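Local coordinates for 199aa long hypothetical Trp repressor binding protein (Sulfolobus tokodaii, PDB 2ZKI), which probably acts as a flavin-binding, flavodoxin-like protein of the WrbA type, a group that includes FMN-dependent NAD(P)H:quinone oxidoreductases, although its own activity is only inferred, at residues 113-119 with 163-168; 142-146 with 159-163; 150-156 with 173-179. One frame throughout, in Å; residues are numbered along the deposited sequence.

Contact 1 of 3, residues 113-119 with 163-168; sequences FTEASTV and ATHLGS
Residues 113-119 and 163-168 run parallel, both in extended conformation up to A116 and L166, with F113 nearest A163 (CA-CA 5.0 Å), E115 nearest H165 (4.9 Å) and S117 nearest G167 (4.0 Å). T114 N donates to A163 O (3.2 Å), A116 N to H165 O (3.3 Å) and G167 N to A116 O (3.2 Å), so A116 bridges L166. T164 CA adds a CA-H...O contact to T114 O at 3.1 Å. L166 (chi1 t, chi2 p) directs its CA-to-CB bond away, yet its CD1 turns back to 3.6 Å from V119 CA and 3.7 Å from S117 O, filling the bend by which 117-119 leaves the strand. This is the side of strand 109-115 that faces the short last strand 140-141, in a flavodoxin-like sheet: 140-141 pairs with its beginning, and 163-168 continues alongside its C-terminal end, much like the interrupted last strand of long-chain flavodoxins. E115 (t, m) lies along H165 (chi1 t), its CG 3.9 Å from H165 CB and at the edge of the imidazole, whose ND1 is bonded to E176. G167, at phi 102° and psi 171°, has angles that call for glycine and lets the chain swing off toward S168. Beyond the bend, T118 OG1 hydrogen-bonds Y146 of the second subunit.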
loop_
_atom_site.group_PDB
_atom_site.type_symbol
_atom_site.label_atom_id
_atom_site.label_comp_id
_atom_site.label_asym_id
_atom_site.label_seq_id
_atom_site.Cartn_x
_atom_site.Cartn_y
_atom_site.Cartn_z
ATOM N N PHE A 113 -13.134 5.035 -6.405
ATOM C CA PHE A 113 -13.951 3.884 -6.775
ATOM C C PHE A 113 -13.305 3.078 -7.901
ATOM O O PHE A 113 -12.545 3.613 -8.709
ATOM C CB PHE A 113 -15.381 4.310 -7.132
ATOM C CG PHE A 113 -15.483 5.228 -8.326
ATOM C CD1 PHE A 113 -15.230 6.593 -8.202
ATOM C CD2 PHE A 113 -15.878 4.732 -9.567
ATOM C CE1 PHE A 113 -15.347 7.442 -9.301
ATOM C CE2 PHE A 113 -15.994 5.573 -10.670
ATOM C CZ PHE A 113 -15.730 6.931 -10.537
ATOM N N THR A 114 -13.607 1.784 -7.939
ATOM C CA THR A 114 -12.963 0.872 -8.878
ATOM C C THR A 114 -13.881 -0.290 -9.268
ATOM O O THR A 114 -15.045 -0.333 -8.867
ATOM C CB THR A 114 -11.590 0.370 -8.327
ATOM O OG1 THR A 114 -10.866 -0.297 -9.366
ATOM C CG2 THR A 114 -11.763 -0.572 -7.136
ATOM N N GLU A 115 -13.350 -1.216 -10.063
ATOM C CA GLU A 115 -14.099 -2.361 -10.567
ATOM C C GLU A 115 -13.123 -3.488 -10.880
ATOM O O GLU A 115 -12.031 -3.244 -11.392
ATOM C CB GLU A 115 -14.893 -1.960 -11.822
ATOM C CG GLU A 115 -15.667 -3.086 -12.518
ATOM C CD GLU A 115 -14.855 -3.802 -13.599
ATOM O OE1 GLU A 115 -14.105 -3.120 -14.336
ATOM O OE2 GLU A 115 -14.972 -5.045 -13.714
ATOM N N ALA A 116 -13.520 -4.716 -10.560
ATOM C CA ALA A 116 -12.722 -5.902 -10.864
ATOM C C ALA A 116 -13.614 -7.077 -11.258
ATOM O O ALA A 116 -14.735 -7.214 -10.761
ATOM C CB ALA A 116 -11.842 -6.274 -9.680
ATOM N N SER A 117 -13.104 -7.920 -12.151
ATOM C CA SER A 117 -13.849 -9.082 -12.635
ATOM C C SER A 117 -13.931 -10.213 -11.598
ATOM O O SER A 117 -14.990 -10.816 -11.423
ATOM C CB SER A 117 -13.265 -9.583 -13.959
ATOM O OG SER A 117 -11.868 -9.791 -13.854
ATOM N N THR A 118 -12.817 -10.487 -10.917
ATOM C CA THR A 118 -12.763 -11.531 -9.883
ATOM C C THR A 118 -13.036 -10.972 -8.483
ATOM O O THR A 118 -12.824 -9.785 -8.231
ATOM C CB THR A 118 -11.404 -12.267 -9.877
ATOM O OG1 THR A 118 -10.348 -11.322 -9.669
ATOM C CG2 THR A 118 -11.177 -12.999 -11.190
ATOM N N VAL A 119 -13.484 -11.844 -7.579
ATOM C CA VAL A 119 -13.949 -11.454 -6.236
ATOM C C VAL A 119 -12.910 -10.696 -5.386
ATOM O O VAL A 119 -13.265 -9.769 -4.655
ATOM C CB VAL A 119 -14.583 -12.665 -5.466
ATOM C CG1 VAL A 119 -13.533 -13.709 -5.100
ATOM C CG2 VAL A 119 -15.353 -12.201 -4.233
ATOM N N ALA A 163 -16.750 2.358 -3.567
ATOM C CA ALA A 163 -17.752 1.654 -4.364
ATOM C C ALA A 163 -17.093 0.850 -5.481
ATOM O O ALA A 163 -16.184 1.338 -6.159
ATOM C CB ALA A 163 -18.756 2.638 -4.942
ATOM N N THR A 164 -17.547 -0.387 -5.662
ATOM C CA THR A 164 -17.010 -1.253 -6.709
ATOM C C THR A 164 -18.111 -2.023 -7.426
ATOM O O THR A 164 -19.265 -2.020 -6.995
ATOM C CB THR A 164 -15.976 -2.274 -6.160
ATOM O OG1 THR A 164 -16.620 -3.180 -5.256
ATOM C CG2 THR A 164 -14.814 -1.577 -5.447
ATOM N N HIS A 165 -17.739 -2.667 -8.529
ATOM C CA HIS A 165 -18.600 -3.623 -9.213
ATOM C C HIS A 165 -17.864 -4.946 -9.377
ATOM O O HIS A 165 -16.669 -4.964 -9.685
ATOM C CB HIS A 165 -19.044 -3.090 -10.577
ATOM C CG HIS A 165 -19.742 -4.110 -11.424
ATOM N ND1 HIS A 165 -21.035 -4.521 -11.183
ATOM C CD2 HIS A 165 -19.318 -4.815 -12.500
ATOM C CE1 HIS A 165 -21.381 -5.428 -12.078
ATOM N NE2 HIS A 165 -20.357 -5.624 -12.890
ATOM N N LEU A 166 -18.583 -6.045 -9.156
ATOM C CA LEU A 166 -18.027 -7.389 -9.310
ATOM C C LEU A 166 -18.485 -8.028 -10.618
ATOM O O LEU A 166 -19.673 -8.012 -10.945
ATOM C CB LEU A 166 -18.397 -8.278 -8.113
ATOM C CG LEU A 166 -18.042 -9.770 -8.182
ATOM C CD1 LEU A 166 -16.542 -9.984 -8.199
ATOM C CD2 LEU A 166 -18.675 -10.545 -7.038
ATOM N N GLY A 167 -17.531 -8.584 -11.357
ATOM C CA GLY A 167 -17.812 -9.263 -12.620
ATOM C C GLY A 167 -17.491 -8.428 -13.847
ATOM O O GLY A 167 -17.199 -7.229 -13.740
ATOM N N SER A 168 -17.550 -9.071 -15.014
ATOM C CA SER A 168 -17.301 -8.406 -16.297
ATOM C C SER A 168 -18.584 -7.846 -16.928
ATOM O O SER A 168 -18.548 -7.267 -18.019
ATOM C CB SER A 168 -16.573 -9.346 -17.268
ATOM O OG SER A 168 -17.245 -10.588 -17.387
#

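Contact 2 of 3, residues 142-146 with 159-163; sequences VPIGY and GPYGA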
loop_
_atom_site.group_PDB
_atom_site.type_symbol
_atom_site.label_atom_id
_atom_site.label_comp_id
_atom_site.label_asym_id
_atom_site.label_seq_id
_atom_site.Cartn_x
_atom_site.Cartn_y
_atom_site.Cartn_z
ATOM N N VAL A 142 -11.514 10.632 1.405
ATOM C CA VAL A 142 -12.826 10.304 1.964
ATOM C C VAL A 142 -13.217 8.851 1.652
ATOM O O VAL A 142 -13.655 8.540 0.539
ATOM C CB VAL A 142 -13.930 11.281 1.466
ATOM C CG1 VAL A 142 -15.298 10.887 2.018
ATOM C CG2 VAL A 142 -13.595 12.716 1.855
ATOM N N PRO A 143 -13.033 7.948 2.629
ATOM C CA PRO A 143 -13.563 6.592 2.504
ATOM C C PRO A 143 -15.056 6.574 2.815
ATOM O O PRO A 143 -15.570 7.519 3.414
ATOM C CB PRO A 143 -12.800 5.810 3.583
ATOM C CG PRO A 143 -11.785 6.765 4.156
ATOM C CD PRO A 143 -12.304 8.130 3.894
ATOM N N ILE A 144 -15.748 5.514 2.406
ATOM C CA ILE A 144 -17.163 5.364 2.757
ATOM C C ILE A 144 -17.376 4.518 4.014
ATOM O O ILE A 144 -18.379 4.683 4.713
ATOM C CB ILE A 144 -18.028 4.838 1.588
ATOM C CG1 ILE A 144 -17.390 3.615 0.923
ATOM C CG2 ILE A 144 -18.270 5.952 0.590
ATOM C CD1 ILE A 144 -18.278 2.952 -0.106
ATOM N N GLY A 145 -16.427 3.627 4.294
ATOM C CA GLY A 145 -16.459 2.808 5.497
ATOM C C GLY A 145 -17.668 1.903 5.530
ATOM O O GLY A 145 -17.893 1.123 4.606
ATOM N N TYR A 146 -18.447 2.010 6.601
ATOM C CA TYR A 146 -19.678 1.242 6.741
ATOM C C TYR A 146 -20.815 2.148 7.205
ATOM O O TYR A 146 -21.478 1.877 8.210
ATOM C CB TYR A 146 -19.478 0.057 7.693
ATOM C CG TYR A 146 -18.498 -0.987 7.194
ATOM C CD1 TYR A 146 -17.164 -0.970 7.600
ATOM C CD2 TYR A 146 -18.906 -1.994 6.316
ATOM C CE1 TYR A 146 -16.258 -1.926 7.147
ATOM C CE2 TYR A 146 -18.006 -2.957 5.857
ATOM C CZ TYR A 146 -16.687 -2.914 6.279
ATOM O OH TYR A 146 -15.794 -3.855 5.831
ATOM N N GLY A 159 -17.407 -1.745 -0.680
ATOM C CA GLY A 159 -16.646 -1.982 0.542
ATOM C C GLY A 159 -16.211 -0.681 1.189
ATOM O O GLY A 159 -16.532 0.393 0.687
ATOM N N PRO A 160 -15.466 -0.768 2.306
ATOM C CA PRO A 160 -15.058 0.421 3.063
ATOM C C PRO A 160 -14.115 1.351 2.298
ATOM O O PRO A 160 -14.120 2.561 2.527
ATOM C CB PRO A 160 -14.357 -0.164 4.295
ATOM C CG PRO A 160 -13.943 -1.531 3.895
ATOM C CD PRO A 160 -14.969 -2.013 2.921
ATOM N N TYR A 161 -13.327 0.780 1.394
ATOM C CA TYR A 161 -12.356 1.535 0.608
ATOM C C TYR A 161 -13.028 2.383 -0.470
ATOM O O TYR A 161 -12.566 3.484 -0.773
ATOM C CB TYR A 161 -11.322 0.586 -0.007
ATOM C CG TYR A 161 -10.494 -0.151 1.023
ATOM C CD1 TYR A 161 -10.906 -1.385 1.526
ATOM C CD2 TYR A 161 -9.303 0.392 1.504
ATOM C CE1 TYR A 161 -10.148 -2.063 2.476
ATOM C CE2 TYR A 161 -8.539 -0.276 2.455
ATOM C CZ TYR A 161 -8.966 -1.504 2.936
ATOM O OH TYR A 161 -8.211 -2.170 3.876
ATOM N N GLY A 162 -14.119 1.869 -1.033
ATOM C CA GLY A 162 -14.895 2.590 -2.039
ATOM C C GLY A 162 -15.929 1.725 -2.733
ATOM O O GLY A 162 -15.985 0.511 -2.516
ATOM N N ALA A 163 -16.750 2.358 -3.567
ATOM C CA ALA A 163 -17.752 1.654 -4.364
ATOM C C ALA A 163 -17.093 0.850 -5.481
ATOM O O ALA A 163 -16.184 1.338 -6.159
ATOM C CB ALA A 163 -18.756 2.638 -4.942
#
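P160 lays its ring beside the phenol of Y146: P160 CB is 3.9 Å from Y146 CE1, and P160 CD is 3.5 Å from Y146 OH. The tyrosine's m rotamer brings the aromatic ring back alongside the proline, the residue most deeply covered here. The polar half of the contact depends on the carbonyl of the same proline. P160 O receives the amide of G145 (N to O 3.1 Å) and, more weakly, that of I144 (N to O 3.4 Å), while P160 CA makes a CA-H...O contact with G145 O at 3.3 Å. The two successive NH groups converge on one oxygen because I144, between them, has phi/psi of -95°/-26°; the chain then turns at G145, whose phi of 62° favours glycine. G159-G162 forms a tight turn, with P160 and Y161 both in helical phi/psi and weak reciprocal backbone bonds between G159 and G162. In the flavodoxin-like fold it belongs to the excursion that separates the last sheet strand, 140-141, from the segment resuming along strand 109-115. I144, with chi1 p and chi2 t, plugs the turn from the side: its CD1 lies 3.2 Å from G159 O, 3.7 Å from G162 C and 3.8 Å from A163 N. Its side chain also meets I179 and Q183 of helix 174-195. Y161 points away from 142-146 into the subunit interfaces, where its OH hydrogen-bonds H136 of the third subunit and T125 of the second, while Y146 meets W100 of the third subunit edge-to-face.

Contact 3 of 3, residues 150-156 with 173-179; sequences ELFQTTT and DEMERKI. With SO4 (sulfate ion), chain L; SO4 (sulfate ion), chain K.
The short helix 150-153 lies against the first turns of helix 174-195, with L151 nearest I179 (CA-CA 6.9 Å) and T154 nearest M175 (6.1 Å); T154 leaves helical geometry at phi/psi -53°/134°, and T156 lies nearest E176. M175, I179 and E150 bury most of the surface. M175 (m, m, t) bends across the short helix, placing SD 3.9 Å from E150 CG and CE 3.5 Å from Q153 OE1. E150 (chi1 m, chi2 p) folds its CG toward that sulfur. I179 (m, t) fits between neighbours, its CD1 3.9 Å from T154 CG2 and its CG2 3.8 Å from L151 CD2 (L151 also m, t). At the other end T156, in the p rotamer, gives its hydroxyl to the N-cap residue: OG1 to D173 OD1, 3.1 Å. D173 (chi1 p) and E176 (m, t) form a capping box, E176 N to D173 OD2 at 3.3 Å and D173 N to E176 OE1 at 3.2 Å. A sulfate ion, probably from the crystallisation liquor, accepts from E174 N (to O4 of sulfate L, 2.9 Å), at the anion-attracting start of the helix. Behind the contact, L151 and I179 both pack on I144 from the loop after strand 140-141, while E176 reaches H165 and L166 in the segment alongside strand 109-115.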
loop_
_atom_site.group_PDB
_atom_site.type_symbol
_atom_site.label_atom_id
_atom_site.label_comp_id
_atom_site.label_asym_id
_atom_site.label_seq_id
_atom_site.Cartn_x
_atom_site.Cartn_y
_atom_site.Cartn_z
ATOM N N GLU A 150 -26.055 -1.490 3.792
ATOM C CA GLU A 150 -25.774 -2.250 2.566
ATOM C C GLU A 150 -24.296 -2.635 2.428
ATOM O O GLU A 150 -23.968 -3.608 1.745
ATOM C CB GLU A 150 -26.229 -1.467 1.328
ATOM C CG GLU A 150 -27.730 -1.548 1.028
ATOM C CD GLU A 150 -28.605 -0.738 1.990
ATOM O OE1 GLU A 150 -29.833 -0.975 2.010
ATOM O OE2 GLU A 150 -28.076 0.131 2.723
ATOM N N LEU A 151 -23.418 -1.868 3.078
ATOM C CA LEU A 151 -21.974 -2.121 3.044
ATOM C C LEU A 151 -21.570 -3.353 3.854
ATOM O O LEU A 151 -20.561 -3.999 3.553
ATOM C CB LEU A 151 -21.193 -0.884 3.503
ATOM C CG LEU A 151 -21.001 0.214 2.450
ATOM C CD1 LEU A 151 -20.722 1.557 3.102
ATOM C CD2 LEU A 151 -19.896 -0.148 1.466
ATOM N N PHE A 152 -22.360 -3.668 4.879
ATOM C CA PHE A 152 -22.226 -4.928 5.602
ATOM C C PHE A 152 -22.798 -6.073 4.763
ATOM O O PHE A 152 -22.221 -7.160 4.706
ATOM C CB PHE A 152 -22.975 -4.870 6.937
ATOM C CG PHE A 152 -22.426 -3.868 7.921
ATOM C CD1 PHE A 152 -21.315 -4.174 8.707
ATOM C CD2 PHE A 152 -23.046 -2.629 8.092
ATOM C CE1 PHE A 152 -20.815 -3.253 9.632
ATOM C CE2 PHE A 152 -22.553 -1.701 9.017
ATOM C CZ PHE A 152 -21.437 -2.017 9.788
ATOM N N GLN A 153 -23.928 -5.805 4.108
ATOM C CA GLN A 153 -24.733 -6.831 3.437
ATOM C C GLN A 153 -24.184 -7.319 2.100
ATOM O O GLN A 153 -24.313 -8.502 1.772
ATOM C CB GLN A 153 -26.162 -6.325 3.228
ATOM C CG GLN A 153 -26.967 -6.154 4.508
ATOM C CD GLN A 153 -28.300 -5.450 4.285
ATOM O OE1 GLN A 153 -28.610 -5.002 3.178
ATOM N NE2 GLN A 153 -29.094 -5.349 5.346
ATOM N N THR A 154 -23.588 -6.409 1.329
ATOM C CA THR A 154 -23.167 -6.706 -0.046
ATOM C C THR A 154 -22.288 -7.950 -0.156
ATOM O O THR A 154 -21.370 -8.151 0.642
ATOM C CB THR A 154 -22.484 -5.488 -0.736
ATOM O OG1 THR A 154 -22.104 -5.840 -2.073
ATOM C CG2 THR A 154 -21.248 -5.027 0.035
ATOM N N THR A 155 -22.605 -8.791 -1.137
ATOM C CA THR A 155 -21.824 -9.989 -1.433
ATOM C C THR A 155 -21.181 -9.860 -2.811
ATOM O O THR A 155 -20.403 -10.722 -3.230
ATOM C CB THR A 155 -22.688 -11.273 -1.388
ATOM O OG1 THR A 155 -23.705 -11.208 -2.394
ATOM C CG2 THR A 155 -23.336 -11.448 -0.017
ATOM N N THR A 156 -21.516 -8.776 -3.508
ATOM C CA THR A 156 -21.014 -8.532 -4.857
ATOM C C THR A 156 -19.928 -7.455 -4.866
ATOM O O THR A 156 -18.758 -7.760 -4.642
ATOM C CB THR A 156 -22.156 -8.182 -5.839
ATOM O OG1 THR A 156 -23.044 -7.239 -5.224
ATOM C CG2 THR A 156 -22.940 -9.434 -6.216
ATOM N N ASP A 173 -25.944 -4.194 -9.839
ATOM C CA ASP A 173 -27.061 -4.678 -9.017
ATOM C C ASP A 173 -27.500 -3.636 -7.980
ATOM O O ASP A 173 -26.832 -2.618 -7.796
ATOM C CB ASP A 173 -26.732 -6.026 -8.360
ATOM C CG ASP A 173 -25.480 -5.980 -7.502
ATOM O OD1 ASP A 173 -24.463 -6.568 -7.919
ATOM O OD2 ASP A 173 -25.510 -5.371 -6.410
ATOM N N GLU A 174 -28.623 -3.901 -7.314
ATOM C CA GLU A 174 -29.229 -2.953 -6.370
ATOM C C GLU A 174 -28.271 -2.496 -5.266
ATOM O O GLU A 174 -28.183 -1.301 -4.975
ATOM C CB GLU A 174 -30.499 -3.549 -5.752
ATOM C CG GLU A 174 -31.333 -2.557 -4.942
ATOM C CD GLU A 174 -32.262 -3.233 -3.946
ATOM O OE1 GLU A 174 -33.335 -2.664 -3.653
ATOM O OE2 GLU A 174 -31.921 -4.330 -3.451
ATOM N N MET A 175 -27.566 -3.451 -4.662
ATOM C CA MET A 175 -26.604 -3.177 -3.592
ATOM C C MET A 175 -25.545 -2.165 -4.019
ATOM O O MET A 175 -25.214 -1.248 -3.268
ATOM C CB MET A 175 -25.921 -4.475 -3.146
ATOM C CG MET A 175 -26.816 -5.433 -2.376
ATOM S SD MET A 175 -26.997 -4.954 -0.650
ATOM C CE MET A 175 -28.443 -5.912 -0.195
ATOM N N GLU A 176 -25.033 -2.337 -5.233
ATOM C CA GLU A 176 -23.937 -1.527 -5.755
ATOM C C GLU A 176 -24.342 -0.080 -6.038
ATOM O O GLU A 176 -23.574 0.844 -5.758
ATOM C CB GLU A 176 -23.348 -2.181 -7.008
ATOM C CG GLU A 176 -22.695 -3.536 -6.741
ATOM C CD GLU A 176 -22.265 -4.256 -8.005
ATOM O OE1 GLU A 176 -22.813 -3.966 -9.087
ATOM O OE2 GLU A 176 -21.376 -5.126 -7.914
ATOM N N ARG A 177 -25.546 0.109 -6.579
ATOM C CA ARG A 177 -26.075 1.449 -6.864
ATOM C C ARG A 177 -26.314 2.241 -5.580
ATOM O O ARG A 177 -26.060 3.448 -5.532
ATOM C CB ARG A 177 -27.381 1.371 -7.660
ATOM C CG ARG A 177 -27.312 0.581 -8.957
ATOM C CD ARG A 177 -28.589 0.767 -9.759
ATOM N NE ARG A 177 -29.084 -0.503 -10.281
ATOM C CZ ARG A 177 -30.077 -1.205 -9.737
ATOM N NH1 ARG A 177 -30.698 -0.761 -8.649
ATOM N NH2 ARG A 177 -30.454 -2.355 -10.284
ATOM N N LYS A 178 -26.811 1.552 -4.552
ATOM C CA LYS A 178 -27.038 2.136 -3.232
ATOM C C LYS A 178 -25.723 2.605 -2.619
ATOM O O LYS A 178 -25.664 3.670 -2.000
ATOM C CB LYS A 178 -27.696 1.116 -2.299
ATOM C CG LYS A 178 -29.178 0.850 -2.548
ATOM C CD LYS A 178 -30.062 1.720 -1.656
ATOM C CE LYS A 178 -31.397 1.039 -1.336
ATOM N NZ LYS A 178 -32.227 0.759 -2.548
ATOM N N ILE A 179 -24.677 1.799 -2.801
ATOM C CA ILE A 179 -23.349 2.087 -2.262
ATOM C C ILE A 179 -22.650 3.209 -3.036
ATOM O O ILE A 179 -21.967 4.047 -2.441
ATOM C CB ILE A 179 -22.472 0.806 -2.211
ATOM C CG1 ILE A 179 -23.004 -0.153 -1.139
ATOM C CG2 ILE A 179 -21.005 1.146 -1.939
ATOM C CD1 ILE A 179 -22.517 -1.582 -1.280
HETATM S S SO4 L . -30.981 -5.844 -9.235
HETATM O O1 SO4 L . -32.008 -4.910 -8.781
HETATM O O2 SO4 L . -31.620 -7.043 -9.770
HETATM O O3 SO4 L . -30.189 -5.217 -10.286
HETATM O O4 SO4 L . -30.116 -6.205 -8.113
HETATM S S SO4 K . -32.276 1.777 -7.207
HETATM O O1 SO4 K . -33.255 2.850 -7.062
HETATM O O2 SO4 K . -32.912 0.637 -7.857
HETATM O O3 SO4 K . -31.157 2.239 -8.025
HETATM O O4 SO4 K . -31.793 1.380 -5.887
#

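All three contacts belong to the C-terminal part of the flavodoxin-like fold, their centres 12 to 14 Å apart. The first segments come in the order 113-119, 142-146, 150-156, and the second segments follow as 159-163, 163-168, 173-179; A163, just after the turn of contact 2, starts the extended run of contact 1. Contact 3 crosses both others along the chain and touches each. E176 OE1 probably hydrogen-bonds H165 ND1 (2.8 Å). E176 OE2 probably does the same with L166 N (3.2 Å), while L151 CD2 packs on G159 O at 3.5 Å. Together they tie the sheet edge and the connecting loops to helix 174-195, beside surfaces meeting the second subunit.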